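Local coordinates for putative membrane transport protein (Vibrio parahaemolyticus RIMD 2210633, PDB 3CK6) that probably mediates zinc uptake as a zinc:proton symporter of the CorA family, its cytoplasmic domain forming a funnel-shaped homopentamer, at residues I149-L160 against R221-E232. The protein carries 1 engineered substitution. Residues are numbered along the deposited sequence; the frame is centred on the assembly and turned at random.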
ATOM      1  N   ILE E 149      -5.463  27.087  -1.009  1.00 29.68           N
ATOM      2  CA  ILE E 149      -4.309  26.195  -0.823  1.00 29.94           C
ATOM      3  C   ILE E 149      -3.420  26.245  -2.073  1.00 30.47           C
ATOM      4  O   ILE E 149      -2.187  26.380  -1.961  1.00 30.70           O
ATOM      5  CB  ILE E 149      -4.721  24.733  -0.507  1.00 30.44           C
ATOM      6  CG1 ILE E 149      -5.365  24.642   0.888  1.00 28.40           C
ATOM      7  CG2 ILE E 149      -3.488  23.821  -0.565  1.00 30.50           C
ATOM      8  CD1 ILE E 149      -6.143  23.347   1.163  1.00 30.72           C
ATOM      9  N   ASP E 150      -4.038  26.175  -3.256  1.00 31.16           N
ATOM     10  CA  ASP E 150      -3.295  26.351  -4.507  1.00 31.71           C
ATOM     11  C   ASP E 150      -2.482  27.640  -4.501  1.00 31.28           C
ATOM     12  O   ASP E 150      -1.314  27.615  -4.858  1.00 31.10           O
ATOM     13  CB  ASP E 150      -4.227  26.352  -5.729  1.00 32.36           C
ATOM     14  CG  ASP E 150      -4.450  24.957  -6.301  1.00 35.27           C
ATOM     15  OD1 ASP E 150      -3.512  24.133  -6.242  1.00 37.82           O
ATOM     16  OD2 ASP E 150      -5.569  24.690  -6.828  1.00 37.52           O
ATOM     17  N   LEU E 151      -3.098  28.756  -4.101  1.00 31.14           N
ATOM     18  CA  LEU E 151      -2.417  30.057  -4.098  1.00 31.32           C
ATOM     19  C   LEU E 151      -1.203  30.027  -3.189  1.00 31.12           C
ATOM     20  O   LEU E 151      -0.145  30.537  -3.560  1.00 30.81           O
ATOM     21  CB  LEU E 151      -3.350  31.219  -3.696  1.00 31.28           C
ATOM     22  CG  LEU E 151      -4.212  31.853  -4.800  1.00 33.33           C
ATOM     23  CD1 LEU E 151      -5.426  32.588  -4.224  1.00 33.00           C
ATOM     24  CD2 LEU E 151      -3.399  32.791  -5.738  1.00 32.73           C
ATOM     25  N   TYR E 152      -1.350  29.422  -2.008  1.00 30.62           N
ATOM     26  CA  TYR E 152      -0.216  29.269  -1.100  1.00 31.01           C
ATOM     27  C   TYR E 152       0.879  28.380  -1.696  1.00 30.83           C
ATOM     28  O   TYR E 152       2.065  28.715  -1.629  1.00 29.45           O
ATOM     29  CB  TYR E 152      -0.658  28.755   0.273  1.00 31.56           C
ATOM     30  CG  TYR E 152       0.481  28.501   1.234  1.00 32.34           C
ATOM     31  CD1 TYR E 152       1.250  29.552   1.736  1.00 31.74           C
ATOM     32  CD2 TYR E 152       0.785  27.206   1.651  1.00 32.84           C
ATOM     33  CE1 TYR E 152       2.299  29.304   2.618  1.00 33.07           C
ATOM     34  CE2 TYR E 152       1.824  26.956   2.538  1.00 33.46           C
ATOM     35  CZ  TYR E 152       2.571  28.000   3.013  1.00 32.79           C
ATOM     36  OH  TYR E 152       3.603  27.736   3.892  1.00 36.07           O
ATOM     37  N   LEU E 153       0.479  27.254  -2.276  1.00 30.37           N
ATOM     38  CA  LEU E 153       1.437  26.352  -2.911  1.00 30.70           C
ATOM     39  C   LEU E 153       2.267  27.044  -3.987  1.00 30.42           C
ATOM     40  O   LEU E 153       3.437  26.717  -4.151  1.00 30.70           O
ATOM     41  CB  LEU E 153       0.768  25.089  -3.458  1.00 30.43           C
ATOM     42  CG  LEU E 153       0.426  24.047  -2.388  1.00 31.59           C
ATOM     43  CD1 LEU E 153      -0.375  22.878  -2.977  1.00 29.71           C
ATOM     44  CD2 LEU E 153       1.690  23.565  -1.627  1.00 32.53           C
ATOM     45  N   ASP E 154       1.666  28.011  -4.683  1.00 30.49           N
ATOM     46  CA  ASP E 154       2.364  28.854  -5.656  1.00 30.87           C
ATOM     47  C   ASP E 154       3.528  29.610  -5.025  1.00 30.57           C
ATOM     48  O   ASP E 154       4.543  29.779  -5.668  1.00 29.37           O
ATOM     49  CB  ASP E 154       1.421  29.873  -6.306  1.00 31.18           C
ATOM     50  CG  ASP E 154       0.498  29.257  -7.346  1.00 34.85           C
ATOM     51  OD1 ASP E 154       0.790  28.139  -7.835  1.00 36.94           O
ATOM     52  OD2 ASP E 154      -0.527  29.907  -7.674  1.00 37.16           O
ATOM     53  N   THR E 155       3.361  30.072  -3.782  1.00 30.47           N
ATOM     54  CA  THR E 155       4.417  30.800  -3.075  1.00 31.43           C
ATOM     55  C   THR E 155       5.556  29.847  -2.743  1.00 32.28           C
ATOM     56  O   THR E 155       6.715  30.244  -2.705  1.00 32.55           O
ATOM     57  CB  THR E 155       3.913  31.479  -1.771  1.00 31.04           C
ATOM     58  OG1 THR E 155       3.656  30.492  -0.762  1.00 30.99           O
ATOM     59  CG2 THR E 155       2.665  32.294  -2.020  1.00 29.92           C
ATOM     60  N   ILE E 156       5.214  28.586  -2.487  1.00 33.19           N
ATOM     61  CA  ILE E 156       6.234  27.570  -2.209  1.00 34.12           C
ATOM     62  C   ILE E 156       6.984  27.233  -3.498  1.00 34.38           C
ATOM     63  O   ILE E 156       8.223  27.151  -3.516  1.00 34.12           O
ATOM     64  CB  ILE E 156       5.640  26.313  -1.515  1.00 34.54           C
ATOM     65  CG1 ILE E 156       5.217  26.679  -0.079  1.00 34.64           C
ATOM     66  CG2 ILE E 156       6.660  25.155  -1.514  1.00 34.80           C
ATOM     67  CD1 ILE E 156       4.315  25.663   0.612  1.00 34.52           C
ATOM     68  N   GLU E 157       6.231  27.082  -4.583  1.00 34.27           N
ATOM     69  CA  GLU E 157       6.825  26.886  -5.905  1.00 35.24           C
ATOM     70  C   GLU E 157       7.859  27.980  -6.244  1.00 35.37           C
ATOM     71  O   GLU E 157       8.945  27.670  -6.741  1.00 35.37           O
ATOM     72  CB  GLU E 157       5.739  26.804  -6.978  1.00 34.63           C
ATOM     73  CG  GLU E 157       6.307  26.695  -8.394  1.00 36.38           C
ATOM     74  CD  GLU E 157       5.230  26.545  -9.436  1.00 38.40           C
ATOM     75  OE1 GLU E 157       5.469  25.793 -10.404  1.00 37.99           O
ATOM     76  OE2 GLU E 157       4.144  27.163  -9.282  1.00 41.18           O
ATOM     77  N   GLU E 158       7.522  29.240  -5.955  1.00 36.00           N
ATOM     78  CA  GLU E 158       8.444  30.389  -6.129  1.00 37.33           C
ATOM     79  C   GLU E 158       9.775  30.197  -5.412  1.00 37.41           C
ATOM     80  O   GLU E 158      10.845  30.484  -5.960  1.00 37.55           O
ATOM     81  CB  GLU E 158       7.821  31.676  -5.580  1.00 37.78           C
ATOM     82  CG  GLU E 158       6.677  32.266  -6.383  1.00 39.94           C
ATOM     83  CD  GLU E 158       6.735  33.786  -6.408  1.00 42.77           C
ATOM     84  OE1 GLU E 158       7.824  34.345  -6.124  1.00 40.49           O
ATOM     85  OE2 GLU E 158       5.695  34.416  -6.717  1.00 44.85           O
ATOM     86  N   THR E 159       9.691  29.755  -4.162  1.00 37.59           N
ATOM     87  CA  THR E 159      10.860  29.463  -3.348  1.00 37.37           C
ATOM     88  C   THR E 159      11.697  28.393  -4.045  1.00 37.55           C
ATOM     89  O   THR E 159      12.909  28.571  -4.231  1.00 37.04           O
ATOM     90  CB  THR E 159      10.439  29.013  -1.923  1.00 37.43           C
ATOM     91  OG1 THR E 159       9.760  30.091  -1.275  1.00 37.65           O
ATOM     92  CG2 THR E 159      11.641  28.608  -1.068  1.00 37.46           C
ATOM     93  N   LEU E 160      11.033  27.313  -4.453  1.00 37.30           N
ATOM     94  CA  LEU E 160      11.666  26.148  -5.085  1.00 37.59           C
ATOM     95  C   LEU E 160      12.361  26.484  -6.405  1.00 38.34           C
ATOM     96  O   LEU E 160      13.540  26.154  -6.591  1.00 37.60           O
ATOM     97  CB  LEU E 160      10.644  25.004  -5.271  1.00 37.77           C
ATOM     98  CG  LEU E 160      10.477  23.950  -4.159  1.00 36.80           C
ATOM     99  CD1 LEU E 160      10.480  24.556  -2.763  1.00 37.43           C
ATOM    100  CD2 LEU E 160       9.226  23.108  -4.366  1.00 36.96           C
ATOM    101  N   ARG E 221      -5.084  16.499  -7.063  1.00 25.50           N
ATOM    102  CA  ARG E 221      -4.003  17.257  -7.717  1.00 25.90           C
ATOM    103  C   ARG E 221      -3.116  17.986  -6.699  1.00 25.10           C
ATOM    104  O   ARG E 221      -1.877  17.937  -6.795  1.00 24.45           O
ATOM    105  CB  ARG E 221      -4.544  18.243  -8.757  1.00 25.85           C
ATOM    106  CG  ARG E 221      -3.437  19.232  -9.294  1.00 26.11           C
ATOM    107  CD  ARG E 221      -4.077  20.194 -10.350  1.00 27.42           C
ATOM    108  NE  ARG E 221      -5.186  20.954  -9.772  1.00 29.42           N
ATOM    109  CZ  ARG E 221      -5.061  21.929  -8.869  1.00 31.13           C
ATOM    110  NH1 ARG E 221      -6.145  22.535  -8.403  1.00 31.67           N
ATOM    111  NH2 ARG E 221      -3.864  22.301  -8.420  1.00 30.06           N
ATOM    112  N   ILE E 222      -3.745  18.671  -5.734  1.00 25.02           N
ATOM    113  CA  ILE E 222      -2.994  19.335  -4.654  1.00 24.85           C
ATOM    114  C   ILE E 222      -2.040  18.377  -3.934  1.00 25.44           C
ATOM    115  O   ILE E 222      -0.831  18.686  -3.797  1.00 24.46           O
ATOM    116  CB  ILE E 222      -3.934  20.113  -3.683  1.00 24.63           C
ATOM    117  CG1 ILE E 222      -4.610  21.275  -4.448  1.00 24.72           C
ATOM    118  CG2 ILE E 222      -3.185  20.551  -2.378  1.00 25.93           C
ATOM    119  CD1 ILE E 222      -5.695  22.023  -3.665  1.00 25.86           C
ATOM    120  N   ASN E 223      -2.555  17.222  -3.504  1.00 25.07           N
ATOM    121  CA  ASN E 223      -1.741  16.202  -2.823  1.00 25.89           C
ATOM    122  C   ASN E 223      -0.565  15.726  -3.672  1.00 25.66           C
ATOM    123  O   ASN E 223       0.544  15.607  -3.168  1.00 25.59           O
ATOM    124  CB  ASN E 223      -2.588  15.004  -2.367  1.00 26.37           C
ATOM    125  CG  ASN E 223      -3.215  15.223  -1.010  1.00 27.79           C
ATOM    126  OD1 ASN E 223      -2.528  15.214   0.004  1.00 31.96           O
ATOM    127  ND2 ASN E 223      -4.524  15.453  -0.981  1.00 27.09           N
ATOM    128  N   GLU E 224      -0.800  15.485  -4.954  1.00 24.85           N
ATOM    129  CA  GLU E 224       0.282  15.106  -5.863  1.00 25.13           C
ATOM    130  C   GLU E 224       1.330  16.191  -6.047  1.00 25.14           C
ATOM    131  O   GLU E 224       2.499  15.887  -6.165  1.00 25.71           O
ATOM    132  CB  GLU E 224      -0.250  14.657  -7.215  1.00 24.49           C
ATOM    133  CG  GLU E 224      -1.144  13.419  -7.070  1.00 24.97           C
ATOM    134  CD  GLU E 224      -1.917  13.046  -8.325  1.00 25.86           C
ATOM    135  OE1 GLU E 224      -2.080  13.873  -9.272  1.00 27.94           O
ATOM    136  OE2 GLU E 224      -2.385  11.884  -8.342  1.00 24.99           O
ATOM    137  N   THR E 225       0.892  17.446  -6.091  1.00 25.52           N
ATOM    138  CA  THR E 225       1.793  18.585  -6.224  1.00 25.33           C
ATOM    139  C   THR E 225       2.698  18.720  -4.997  1.00 25.52           C
ATOM    140  O   THR E 225       3.913  18.943  -5.130  1.00 24.85           O
ATOM    141  CB  THR E 225       1.008  19.887  -6.476  1.00 25.41           C
ATOM    142  OG1 THR E 225       0.542  19.874  -7.820  1.00 24.79           O
ATOM    143  CG2 THR E 225       1.941  21.090  -6.335  1.00 24.03           C
ATOM    144  N   ILE E 226       2.098  18.589  -3.818  1.00 25.80           N
ATOM    145  CA  ILE E 226       2.849  18.558  -2.554  1.00 27.14           C
ATOM    146  C   ILE E 226       3.948  17.488  -2.577  1.00 27.23           C
ATOM    147  O   ILE E 226       5.086  17.773  -2.216  1.00 27.53           O
ATOM    148  CB  ILE E 226       1.903  18.377  -1.335  1.00 27.11           C
ATOM    149  CG1 ILE E 226       1.090  19.657  -1.122  1.00 26.96           C
ATOM    150  CG2 ILE E 226       2.712  18.045  -0.032  1.00 27.19           C
ATOM    151  CD1 ILE E 226       0.128  19.569  -0.007  1.00 30.74           C
ATOM    152  N   GLU E 227       3.606  16.268  -3.001  1.00 27.82           N
ATOM    153  CA  GLU E 227       4.592  15.179  -3.076  1.00 28.43           C
ATOM    154  C   GLU E 227       5.694  15.491  -4.048  1.00 27.76           C
ATOM    155  O   GLU E 227       6.860  15.169  -3.802  1.00 28.40           O
ATOM    156  CB  GLU E 227       3.956  13.829  -3.427  1.00 29.19           C
ATOM    157  CG  GLU E 227       3.035  13.306  -2.367  1.00 33.14           C
ATOM    158  CD  GLU E 227       3.752  13.021  -1.054  1.00 36.47           C
ATOM    159  OE1 GLU E 227       3.228  13.442  -0.008  1.00 39.32           O
ATOM    160  OE2 GLU E 227       4.834  12.393  -1.078  1.00 37.26           O
ATOM    161  N   PHE E 228       5.340  16.153  -5.141  1.00 27.38           N
ATOM    162  CA  PHE E 228       6.324  16.570  -6.111  1.00 25.98           C
ATOM    163  C   PHE E 228       7.262  17.618  -5.511  1.00 25.80           C
ATOM    164  O   PHE E 228       8.488  17.513  -5.659  1.00 23.91           O
ATOM    165  CB  PHE E 228       5.669  17.115  -7.380  1.00 26.73           C
ATOM    166  CG  PHE E 228       6.638  17.762  -8.314  1.00 26.95           C
ATOM    167  CD1 PHE E 228       7.666  17.017  -8.904  1.00 23.75           C
ATOM    168  CD2 PHE E 228       6.528  19.116  -8.606  1.00 28.39           C
ATOM    169  CE1 PHE E 228       8.579  17.619  -9.782  1.00 26.40           C
ATOM    170  CE2 PHE E 228       7.422  19.729  -9.466  1.00 27.28           C
ATOM    171  CZ  PHE E 228       8.468  18.983 -10.054  1.00 27.85           C
ATOM    172  N   TYR E 229       6.696  18.625  -4.843  1.00 25.23           N
ATOM    173  CA  TYR E 229       7.552  19.673  -4.225  1.00 25.72           C
ATOM    174  C   TYR E 229       8.464  19.084  -3.155  1.00 25.20           C
ATOM    175  O   TYR E 229       9.613  19.494  -3.031  1.00 24.60           O
ATOM    176  CB  TYR E 229       6.723  20.813  -3.636  1.00 25.55           C
ATOM    177  CG  TYR E 229       6.015  21.678  -4.667  1.00 24.99           C
ATOM    178  CD1 TYR E 229       6.433  21.717  -6.005  1.00 24.67           C
ATOM    179  CD2 TYR E 229       4.945  22.470  -4.292  1.00 26.90           C
ATOM    180  CE1 TYR E 229       5.786  22.527  -6.943  1.00 26.82           C
ATOM    181  CE2 TYR E 229       4.283  23.278  -5.218  1.00 28.08           C
ATOM    182  CZ  TYR E 229       4.699  23.300  -6.533  1.00 27.97           C
ATOM    183  OH  TYR E 229       4.022  24.103  -7.425  1.00 28.80           O
ATOM    184  N   LEU E 230       7.945  18.135  -2.382  1.00 25.40           N
ATOM    185  CA  LEU E 230       8.758  17.440  -1.375  1.00 26.16           C
ATOM    186  C   LEU E 230       9.890  16.676  -2.057  1.00 26.56           C
ATOM    187  O   LEU E 230      10.988  16.600  -1.525  1.00 26.24           O
ATOM    188  CB  LEU E 230       7.916  16.509  -0.535  1.00 25.79           C
ATOM    189  CG  LEU E 230       7.079  17.092   0.599  1.00 27.56           C
ATOM    190  CD1 LEU E 230       6.109  16.016   1.037  1.00 28.26           C
ATOM    191  CD2 LEU E 230       8.005  17.499   1.734  1.00 28.04           C
ATOM    192  N   GLY E 231       9.623  16.137  -3.252  1.00 26.17           N
ATOM    193  CA  GLY E 231      10.649  15.466  -4.055  1.00 26.13           C
ATOM    194  C   GLY E 231      11.712  16.420  -4.569  1.00 26.53           C
ATOM    195  O   GLY E 231      12.890  16.084  -4.592  1.00 26.34           O
ATOM    196  N   GLU E 232      11.295  17.618  -4.972  1.00 26.55           N
ATOM    197  CA  GLU E 232      12.232  18.683  -5.340  1.00 26.78           C
ATOM    198  C   GLU E 232      13.094  19.191  -4.169  1.00 26.81           C
ATOM    199  O   GLU E 232      14.232  19.588  -4.384  1.00 26.05           O
ATOM    200  CB  GLU E 232      11.484  19.861  -5.927  1.00 26.84           C
ATOM    201  CG  GLU E 232      10.952  19.606  -7.316  1.00 29.53           C
ATOM    202  CD  GLU E 232      10.531  20.889  -7.980  1.00 34.00           C
ATOM    203  OE1 GLU E 232      11.294  21.380  -8.830  1.00 33.80           O
ATOM    204  OE2 GLU E 232       9.444  21.413  -7.633  1.00 36.83           O
TER
HETATM  205  O   HOH W   1       1.682  25.137  -6.820  1.00 37.49           O
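The ring of Tyr229 is the knob of this contact, set in a hole made by Leu153, Ile156, Glu157 and Leu160. Thr225 CG2, from its own helix, lies over one ring face, offset toward the rim. Leu160 CD2, Glu157 CB, Ile156 CG2 and the carbonyl O of Leu153 come to the ring obliquely. Leu160 CD2 packs 3.5 Å from Tyr229 CB, and Glu157 CB lies 3.2 Å from Tyr229 OH. Water 1 sits at the ring edge, in plane, 2.6 Å from Tyr229 OH, and donates a longer bond to Asp154 OD1. Asp150 and Arg221 form the other flat contact, a salt bridge. The guanidinium grips the carboxylate end-on, with the two planes 28° apart. NH1 of Arg221 reaches OD2 of Asp150 at 2.7 Å, on its syn lone pair. NH2 of Arg221 reaches OD1 of Asp150 at 2.9 Å, 25° out of the carboxylate plane. The arginine chain bends at chi3 (59°), which turns its end toward Asp150. Beside the salt bridge Ile222 CG1 touches Asp150 OD1. Ile222 CG2 packs 3.7 Å from Leu153 CD1 and also touches Ile149 CG2. Segments 149-160 and 221-232 run nearly parallel, their axes 11.0 Å apart at the closest. They belong to helices 134-161 and 209-246. Helix 173-199 adjoins both, through Ile187 on Ile149 and Ile183 on Ile226. A second subunit of the pentamer packs on helix 209-246, and Arg185 of that subunit hydrogen-bonds Thr225 OG1.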